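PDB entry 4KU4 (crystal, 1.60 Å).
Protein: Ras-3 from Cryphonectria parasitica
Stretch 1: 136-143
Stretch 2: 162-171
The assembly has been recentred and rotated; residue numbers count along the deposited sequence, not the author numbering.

Stretch 1 (136-143) APSLVVLV
Stretch 2 162-171: SLAKKLGCGF

Residues 140-143 form a strand that pairs in parallel with strand 170-171, and the helix ending at Leu167 runs nearly antiparallel to strand 140-143 (164°), the axes approaching to 9.5 Å. In register, Val141 lies beside Gly170 (CA-CA 4.3 Å) and Leu142 beside Phe171 (CA-CA 4.8 Å).

Two nearly linear hydrogen bonds hold the strands together, both made by Gly170: its N donates to Val140 O (3.1 Å, 172°), and its O accepts from Leu142 N (2.8 Å, 166°). Leu142 O approaches Phe171 CA at 3.2 Å in a CA-H...O contact (155°).

Before the strand, the 3-10 segment 137-139 is closed by two backbone bonds: Leu139 N to Ala136 O (3.0 Å) and Val140 N to Pro137 O (3.1 Å). Pro137 O also receives a CA-H...O contact from Cys169 CA (3.4 Å). In the other stretch, Lys166 N and Leu167 N bond to Ser162 O and Leu163 O, each at 2.9 Å. Ala164 O accepts from Cys169 N at 3.0 Å, with a weak bond from Gly168 N at 2.9 Å, as the chain leaves the helix. Gly168 there adopts positive phi (88/14), where a CB would jam against the preceding carbonyl and lie 3.2 Å from Pro137 CB.

Leu142 (chi1 m, chi2 t) fills the gap between strand and helix. Its CD1 meets Ala164 CB at 3.9 Å, Leu163 CD2 and Leu167 CD1 at 4.4 Å each, and Cys169 SG at 3.5 Å, the cysteine having chi1 p. Phe171 (chi1 t, chi2 54°) shares this sheet face, its CD1 4.4 Å from Leu142 CB. On the other face, Val141 (chi1 p) lies beside Gly170, which leaves that position without a side chain. The contact buries 443 Å² in total.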

# COMPACT_ATOMS: atom_id res chain seq x y z
N ALA A 136 -8.98 7.87 9.01
CA ALA A 136 -8.03 8.98 8.99
C ALA A 136 -6.96 8.74 7.92
O ALA A 136 -6.64 7.60 7.61
CB ALA A 136 -7.38 9.13 10.36
N PRO A 137 -6.39 9.82 7.38
CA PRO A 137 -5.37 9.70 6.33
C PRO A 137 -4.15 8.90 6.75
O PRO A 137 -3.45 8.40 5.88
CB PRO A 137 -4.96 11.15 6.06
CG PRO A 137 -6.10 11.96 6.49
CD PRO A 137 -6.70 11.23 7.67
N SER A 138 -3.89 8.77 8.05
CA SER A 138 -2.74 7.99 8.50
C SER A 138 -2.91 6.49 8.25
O SER A 138 -1.96 5.73 8.37
CB SER A 138 -2.44 8.26 9.99
OG SER A 138 -3.56 7.95 10.80
N LEU A 139 -4.12 6.06 7.89
CA LEU A 139 -4.37 4.64 7.61
C LEU A 139 -4.01 4.30 6.17
O LEU A 139 -4.24 3.18 5.69
CB LEU A 139 -5.82 4.25 7.92
CG LEU A 139 -6.24 4.47 9.38
CD1 LEU A 139 -7.61 3.90 9.67
CD2 LEU A 139 -5.21 3.85 10.31
N VAL A 140 -3.47 5.29 5.47
CA VAL A 140 -3.01 5.13 4.11
C VAL A 140 -1.50 5.34 4.05
O VAL A 140 -0.97 6.20 4.75
CB VAL A 140 -3.67 6.16 3.17
CG1 VAL A 140 -3.15 6.00 1.76
CG2 VAL A 140 -5.18 6.02 3.21
N VAL A 141 -0.82 4.57 3.23
CA VAL A 141 0.58 4.86 2.95
C VAL A 141 0.79 4.97 1.45
O VAL A 141 0.33 4.12 0.68
CB VAL A 141 1.57 3.83 3.59
CG1 VAL A 141 1.29 2.41 3.14
CG2 VAL A 141 3.04 4.23 3.30
N LEU A 142 1.43 6.06 1.03
CA LEU A 142 1.83 6.21 -0.36
C LEU A 142 3.19 5.58 -0.53
O LEU A 142 4.12 5.92 0.21
CB LEU A 142 1.92 7.67 -0.74
CG LEU A 142 0.67 8.53 -0.89
CD1 LEU A 142 1.16 9.96 -0.96
CD2 LEU A 142 -0.14 8.16 -2.13
N VAL A 143 3.31 4.69 -1.50
CA VAL A 143 4.55 3.95 -1.71
C VAL A 143 5.18 4.31 -3.04
O VAL A 143 4.57 4.16 -4.09
CB VAL A 143 4.32 2.43 -1.65
CG1 VAL A 143 5.56 1.66 -2.12
CG2 VAL A 143 3.90 1.99 -0.25
N SER A 162 6.57 15.37 0.43
CA SER A 162 5.73 16.57 0.62
C SER A 162 4.26 16.37 0.26
O SER A 162 3.39 16.92 0.92
CB SER A 162 6.28 17.81 -0.12
OG SER A 162 6.31 17.64 -1.53
N LEU A 163 3.98 15.58 -0.78
CA LEU A 163 2.59 15.26 -1.08
C LEU A 163 1.97 14.52 0.11
O LEU A 163 0.90 14.91 0.62
CB LEU A 163 2.47 14.41 -2.34
CG LEU A 163 1.02 14.07 -2.70
CD1 LEU A 163 0.20 15.34 -2.95
CD2 LEU A 163 0.99 13.18 -3.91
N ALA A 164 2.65 13.47 0.57
CA ALA A 164 2.12 12.73 1.71
C ALA A 164 1.89 13.61 2.94
O ALA A 164 0.89 13.46 3.62
CB ALA A 164 3.01 11.55 2.06
N LYS A 165 2.80 14.54 3.20
CA LYS A 165 2.62 15.47 4.30
C LYS A 165 1.41 16.37 4.09
O LYS A 165 0.63 16.62 5.01
CB LYS A 165 3.90 16.27 4.53
CG LYS A 165 4.97 15.46 5.30
CD LYS A 165 4.52 15.26 6.74
CE LYS A 165 5.50 14.40 7.54
NZ LYS A 165 5.66 13.05 6.92
N LYS A 166 1.26 16.86 2.87
CA LYS A 166 0.10 17.67 2.53
C LYS A 166 -1.21 16.91 2.79
O LYS A 166 -2.17 17.48 3.31
CB LYS A 166 0.19 18.12 1.07
CG LYS A 166 -1.11 18.65 0.45
CD LYS A 166 -0.88 18.98 -1.02
CE LYS A 166 -2.18 19.07 -1.78
NZ LYS A 166 -2.90 20.31 -1.44
N LEU A 167 -1.24 15.62 2.46
CA LEU A 167 -2.46 14.82 2.56
C LEU A 167 -2.71 14.22 3.95
O LEU A 167 -3.82 13.80 4.26
CB LEU A 167 -2.46 13.70 1.50
CG LEU A 167 -2.26 14.13 0.04
CD1 LEU A 167 -2.15 12.93 -0.88
CD2 LEU A 167 -3.38 15.04 -0.42
N GLY A 168 -1.68 14.18 4.78
CA GLY A 168 -1.77 13.56 6.10
C GLY A 168 -1.47 12.07 6.12
O GLY A 168 -1.73 11.41 7.11
N CYS A 169 -0.90 11.54 5.04
CA CYS A 169 -0.65 10.10 4.97
C CYS A 169 0.83 9.74 5.06
O CYS A 169 1.69 10.60 5.14
CB CYS A 169 -1.26 9.51 3.69
SG CYS A 169 -0.45 10.01 2.13
N GLY A 170 1.12 8.45 5.06
CA GLY A 170 2.49 7.99 5.13
C GLY A 170 3.15 8.01 3.76
O GLY A 170 2.47 8.09 2.73
N PHE A 171 4.48 7.96 3.76
CA PHE A 171 5.25 7.84 2.53
C PHE A 171 6.46 6.95 2.76
O PHE A 171 7.26 7.19 3.67
CB PHE A 171 5.71 9.22 2.03
CG PHE A 171 6.59 9.16 0.82
CD1 PHE A 171 6.18 8.51 -0.32
CD2 PHE A 171 7.83 9.79 0.81
CE1 PHE A 171 7.00 8.45 -1.43
CE2 PHE A 171 8.64 9.75 -0.31
CZ PHE A 171 8.23 9.09 -1.43